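Local coordinates for protein 5,10-methylenetetrahydrofolate dehydrogenase (Bombyx mori, PDB 5ZF1) that probably catalyses the NADP+-dependent oxidation of 5,10-methylenetetrahydrofolate to 5,10-methenyltetrahydrofolate, a step in one-carbon metabolism, at residues 84-89 with 112-117; 142-147 with 282-287. All blocks are in the same frame, centred on the assembly; numbering follows the deposited sequence.

Contact 1 of 2, residues 84-89 with 112-117; sequences NLNEDN and AIAPEK
N86 reads the backbone of 112-117 with both ends of its amide. ND2 donates to A112 O at 2.8 Å, with the acceptor lying in the amide plane, while OD1 takes the N-H of A114 at 3.0 Å. That second bond is nearly straight at hydrogen (166°), yet A114 N stands above the carbonyl plane of OD1, and A114 CB also packs 3.4 Å from OD1. ND2 has a further partner in Q83 OE1, which helps fix the amide's rotation. K117 completes the tight part: buried, its chain extended beyond CG, it brings NZ to the last carbonyls of helix 75-87. There NZ donates to L85 O at 3.0 Å, in the carbonyl plane, and to N86 O at 3.0 Å, well above the plane of that second carbonyl; V91 O is another acceptor. Carbonyls gathered at a helix C-terminal end would favour a charged ammonium. The looser side lies toward exposed N89, where a water bridges K117 NZ and N89 OD1 instead of direct contact. L85, N86, I113 and K117 all touch I94 of strand 93-96, so the contact ties the ends of helices 75-87 and 106-112 together over the edge strand of the three-stranded parallel sheet.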
loop_
_atom_site.group_PDB
_atom_site.type_symbol
_atom_site.label_atom_id
_atom_site.label_comp_id
_atom_site.label_asym_id
_atom_site.label_seq_id
_atom_site.Cartn_x
_atom_site.Cartn_y
_atom_site.Cartn_z
ATOM N N ASN B 84 -11.553 -1.390 26.309
ATOM C CA ASN B 84 -12.514 -2.261 26.985
ATOM C C ASN B 84 -13.232 -3.172 25.995
ATOM O O ASN B 84 -13.420 -4.367 26.258
ATOM C CB ASN B 84 -13.527 -1.422 27.761
ATOM C CG ASN B 84 -12.958 -0.873 29.056
ATOM O OD1 ASN B 84 -11.743 -0.731 29.204
ATOM N ND2 ASN B 84 -13.838 -0.560 30.002
ATOM N N LEU B 85 -13.668 -2.617 24.861
ATOM C CA LEU B 85 -14.298 -3.442 23.832
ATOM C C LEU B 85 -13.309 -4.439 23.248
ATOM O O LEU B 85 -13.692 -5.568 22.903
ATOM C CB LEU B 85 -14.877 -2.546 22.737
ATOM C CG LEU B 85 -16.033 -1.639 23.161
ATOM C CD1 LEU B 85 -16.317 -0.583 22.108
ATOM C CD2 LEU B 85 -17.286 -2.473 23.424
ATOM N N ASN B 86 -12.028 -4.049 23.161
ATOM C CA ASN B 86 -10.987 -4.969 22.716
ATOM C C ASN B 86 -10.927 -6.206 23.603
ATOM O O ASN B 86 -10.752 -7.321 23.110
ATOM C CB ASN B 86 -9.626 -4.269 22.707
ATOM C CG ASN B 86 -9.444 -3.313 21.531
ATOM O OD1 ASN B 86 -10.188 -3.350 20.544
ATOM N ND2 ASN B 86 -8.433 -2.449 21.635
ATOM N N GLU B 87 -11.070 -6.032 24.917
ATOM C CA GLU B 87 -10.924 -7.142 25.851
ATOM C C GLU B 87 -12.226 -7.888 26.124
ATOM O O GLU B 87 -12.209 -8.880 26.858
ATOM C CB GLU B 87 -10.326 -6.642 27.170
ATOM C CG GLU B 87 -9.008 -5.917 26.992
ATOM C CD GLU B 87 -8.580 -5.155 28.233
ATOM O OE1 GLU B 87 -9.362 -5.102 29.205
ATOM O OE2 GLU B 87 -7.456 -4.611 28.236
ATOM N N ASP B 88 -13.338 -7.455 25.538
ATOM C CA ASP B 88 -14.644 -8.070 25.760
ATOM C C ASP B 88 -14.875 -9.166 24.721
ATOM O O ASP B 88 -15.169 -8.873 23.559
ATOM C CB ASP B 88 -15.728 -6.998 25.692
ATOM C CG ASP B 88 -17.100 -7.520 26.076
ATOM O OD1 ASP B 88 -17.302 -8.754 26.077
ATOM O OD2 ASP B 88 -17.974 -6.688 26.378
ATOM N N ASN B 89 -14.783 -10.428 25.155
ATOM C CA ASN B 89 -14.939 -11.577 24.263
ATOM C C ASN B 89 -16.333 -11.687 23.655
ATOM O O ASN B 89 -16.520 -12.480 22.726
ATOM C CB ASN B 89 -14.621 -12.872 25.009
ATOM C CG ASN B 89 -13.129 -13.138 25.112
ATOM O OD1 ASN B 89 -12.313 -12.422 24.531
ATOM N ND2 ASN B 89 -12.767 -14.181 25.857
ATOM N N ALA B 112 -5.939 2.035 17.806
ATOM C CA ALA B 112 -6.316 1.516 19.116
ATOM C C ALA B 112 -7.259 0.329 19.018
ATOM O O ALA B 112 -7.327 -0.470 19.956
ATOM C CB ALA B 112 -6.977 2.615 19.955
ATOM N N ILE B 113 -7.996 0.203 17.912
ATOM C CA ILE B 113 -8.899 -0.931 17.747
ATOM C C ILE B 113 -8.086 -2.186 17.472
ATOM O O ILE B 113 -7.198 -2.191 16.612
ATOM C CB ILE B 113 -9.897 -0.656 16.614
ATOM C CG1 ILE B 113 -10.656 0.645 16.891
ATOM C CG2 ILE B 113 -10.852 -1.837 16.442
ATOM C CD1 ILE B 113 -11.614 1.053 15.779
ATOM N N ALA B 114 -8.388 -3.264 18.195
ATOM C CA ALA B 114 -7.691 -4.519 17.966
ATOM C C ALA B 114 -7.821 -4.912 16.492
ATOM O O ALA B 114 -8.941 -4.937 15.967
ATOM C CB ALA B 114 -8.270 -5.622 18.862
ATOM N N PRO B 115 -6.717 -5.202 15.796
ATOM C CA PRO B 115 -6.826 -5.520 14.361
ATOM C C PRO B 115 -7.818 -6.622 14.067
ATOM O O PRO B 115 -8.510 -6.572 13.043
ATOM C CB PRO B 115 -5.396 -5.937 13.987
ATOM C CG PRO B 115 -4.530 -5.209 14.965
ATOM C CD PRO B 115 -5.311 -5.150 16.251
ATOM N N GLU B 116 -7.915 -7.609 14.958
ATOM C CA GLU B 116 -8.816 -8.739 14.777
ATOM C C GLU B 116 -10.288 -8.346 14.826
ATOM O O GLU B 116 -11.134 -9.136 14.377
ATOM C CB GLU B 116 -8.538 -9.793 15.856
ATOM C CG GLU B 116 -7.132 -10.392 15.814
ATOM C CD GLU B 116 -6.076 -9.570 16.562
ATOM O OE1 GLU B 116 -6.404 -8.509 17.147
ATOM O OE2 GLU B 116 -4.900 -10.002 16.565
ATOM N N LYS B 117 -10.606 -7.175 15.382
ATOM C CA LYS B 117 -11.968 -6.649 15.484
ATOM C C LYS B 117 -12.163 -5.377 14.660
ATOM O O LYS B 117 -13.188 -4.708 14.793
ATOM C CB LYS B 117 -12.329 -6.373 16.949
ATOM C CG LYS B 117 -12.057 -7.530 17.906
ATOM C CD LYS B 117 -12.569 -7.193 19.312
ATOM C CE LYS B 117 -12.312 -8.325 20.290
ATOM N NZ LYS B 117 -13.192 -8.196 21.507
HETATM O O HOH W 1 -11.974 -10.253 23.021
#

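Contact 2 of 2, residues 142-147 with 282-287; sequences ALAVVE and VAMLMH
A144 and M284 mark where helices 140-151 and 277-298 meet, the two short segments approaching to 8.9 Å between axes with an angle of 104° between their directions. M284 covers the largest area and touches L143, A144 and E147. Its CG sits against the backbone of the other helix, 3.6 Å from A144 N, and lies 3.9 Å from A144 CB; the small alanine lets the methionine come this near. With chi2 at -60° the chain bends, and SD comes to rest 3.7 Å from L143 CG. The terminal CE reaches the aliphatic part of E147, 4.2 Å from its CG. L143, with CG anti to the backbone N, crosses M284 at about a right angle; its CD2 touches both M284 SD (3.9 Å) and H287 ND1 (3.7 Å), meeting the ring obliquely. Helix 277-298 also packs on helices 7-26, where I14 touches E147 and M284, and 44-60, so the contact joins helix 140-151 to a helix at the junction of the catalytic and NAD(P)-binding parts. Dispersion between methyl, methylene and sulfur groups and the H287 ring holds the two helices here by apolar contact and shape, while the charge of E147 is met by R151 in a salt bridge from OE2.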
loop_
_atom_site.group_PDB
_atom_site.type_symbol
_atom_site.label_atom_id
_atom_site.label_comp_id
_atom_site.label_asym_id
_atom_site.label_seq_id
_atom_site.Cartn_x
_atom_site.Cartn_y
_atom_site.Cartn_z
ATOM N N ALA B 142 -13.836 0.287 -0.449
ATOM C CA ALA B 142 -12.975 -0.313 -1.461
ATOM C C ALA B 142 -13.438 -1.723 -1.795
ATOM O O ALA B 142 -13.502 -2.113 -2.967
ATOM C CB ALA B 142 -11.517 -0.310 -0.980
ATOM N N LEU B 143 -13.794 -2.501 -0.778
ATOM C CA LEU B 143 -14.283 -3.844 -1.039
ATOM C C LEU B 143 -15.581 -3.806 -1.832
ATOM O O LEU B 143 -15.828 -4.679 -2.679
ATOM C CB LEU B 143 -14.458 -4.584 0.292
ATOM C CG LEU B 143 -14.644 -6.096 0.312
ATOM C CD1 LEU B 143 -13.514 -6.811 -0.430
ATOM C CD2 LEU B 143 -14.700 -6.545 1.778
ATOM N N ALA B 144 -16.423 -2.801 -1.575
ATOM C CA ALA B 144 -17.677 -2.663 -2.311
ATOM C C ALA B 144 -17.426 -2.429 -3.797
ATOM O O ALA B 144 -18.071 -3.048 -4.654
ATOM C CB ALA B 144 -18.509 -1.522 -1.719
ATOM N N VAL B 145 -16.507 -1.518 -4.126
ATOM C CA VAL B 145 -16.151 -1.290 -5.526
ATOM C C VAL B 145 -15.676 -2.576 -6.181
ATOM O O VAL B 145 -16.127 -2.941 -7.274
ATOM C CB VAL B 145 -15.083 -0.187 -5.630
ATOM C CG1 VAL B 145 -14.521 -0.135 -7.055
ATOM C CG2 VAL B 145 -15.699 1.105 -5.249
ATOM N N VAL B 146 -14.747 -3.279 -5.527
ATOM C CA VAL B 146 -14.222 -4.521 -6.078
ATOM C C VAL B 146 -15.347 -5.531 -6.271
ATOM O O VAL B 146 -15.394 -6.248 -7.278
ATOM C CB VAL B 146 -13.104 -5.068 -5.169
ATOM C CG1 VAL B 146 -12.877 -6.558 -5.412
ATOM C CG2 VAL B 146 -11.831 -4.293 -5.390
ATOM N N GLU B 147 -16.287 -5.581 -5.328
ATOM C CA GLU B 147 -17.402 -6.521 -5.435
ATOM C C GLU B 147 -18.348 -6.149 -6.575
ATOM O O GLU B 147 -18.904 -7.033 -7.240
ATOM C CB GLU B 147 -18.147 -6.588 -4.099
ATOM C CG GLU B 147 -19.065 -7.805 -3.930
ATOM C CD GLU B 147 -18.334 -9.148 -3.969
ATOM O OE1 GLU B 147 -17.148 -9.230 -3.576
ATOM O OE2 GLU B 147 -18.965 -10.139 -4.388
ATOM N N VAL B 282 -22.193 -0.657 3.324
ATOM C CA VAL B 282 -22.772 -1.208 4.544
ATOM C C VAL B 282 -22.819 -2.732 4.478
ATOM O O VAL B 282 -22.509 -3.417 5.462
ATOM C CB VAL B 282 -24.161 -0.591 4.792
ATOM C CG1 VAL B 282 -24.893 -1.351 5.862
ATOM C CG2 VAL B 282 -24.004 0.863 5.228
ATOM N N ALA B 283 -23.182 -3.284 3.311
ATOM C CA ALA B 283 -23.174 -4.736 3.136
ATOM C C ALA B 283 -21.774 -5.301 3.325
ATOM O O ALA B 283 -21.602 -6.369 3.917
ATOM C CB ALA B 283 -23.709 -5.111 1.754
ATOM N N MET B 284 -20.754 -4.590 2.836
ATOM C CA MET B 284 -19.392 -5.070 3.036
ATOM C C MET B 284 -18.942 -4.949 4.484
ATOM O O MET B 284 -18.133 -5.768 4.936
ATOM C CB MET B 284 -18.435 -4.324 2.107
ATOM C CG MET B 284 -18.619 -4.673 0.656
ATOM S SD MET B 284 -18.360 -6.414 0.331
ATOM C CE MET B 284 -20.040 -6.848 0.020
ATOM N N LEU B 285 -19.422 -3.936 5.228
ATOM C CA LEU B 285 -19.160 -3.903 6.665
ATOM C C LEU B 285 -19.723 -5.145 7.345
ATOM O O LEU B 285 -19.122 -5.675 8.286
ATOM C CB LEU B 285 -19.773 -2.657 7.309
ATOM C CG LEU B 285 -19.107 -1.301 7.068
ATOM C CD1 LEU B 285 -19.969 -0.182 7.634
ATOM C CD2 LEU B 285 -17.701 -1.289 7.672
ATOM N N MET B 286 -20.889 -5.606 6.893
ATOM C CA MET B 286 -21.472 -6.822 7.459
ATOM C C MET B 286 -20.640 -8.042 7.093
ATOM O O MET B 286 -20.406 -8.925 7.935
ATOM C CB MET B 286 -22.917 -6.973 6.972
ATOM C CG MET B 286 -23.825 -5.847 7.440
ATOM S SD MET B 286 -23.783 -5.570 9.223
ATOM C CE MET B 286 -23.316 -3.839 9.298
ATOM N N HIS B 287 -20.181 -8.106 5.839
ATOM C CA HIS B 287 -19.240 -9.143 5.441
ATOM C C HIS B 287 -18.021 -9.161 6.357
ATOM O O HIS B 287 -17.562 -10.228 6.791
ATOM C CB HIS B 287 -18.816 -8.928 3.984
ATOM C CG HIS B 287 -17.642 -9.759 3.573
ATOM N ND1 HIS B 287 -16.341 -9.319 3.686
ATOM C CD2 HIS B 287 -17.571 -11.027 3.103
ATOM C CE1 HIS B 287 -15.522 -10.265 3.262
ATOM N NE2 HIS B 287 -16.242 -11.312 2.907
#

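Contact 1 lies in the catalytic part of the sequence and contact 2 in the NAD(P)-binding part. Their centres are 21 Å apart and their nearest atoms about 9 Å, without touching. Helix 277-298 bridges both parts: it carries M284 in contact 2, lies against helix 44-60 through V282, L285 and M286, and farther along its Q296 NE2 bonds to E116 O of contact 1. Enzymes of this family hold their active site in the cleft between the two domains. Contact 2, buried with its centre 5 Å from the centre of the chain in space, is probably close to that cleft; L285, in its second segment, touches K53 and D120. Contact 1 is peripheral, 21 Å from the chain centre.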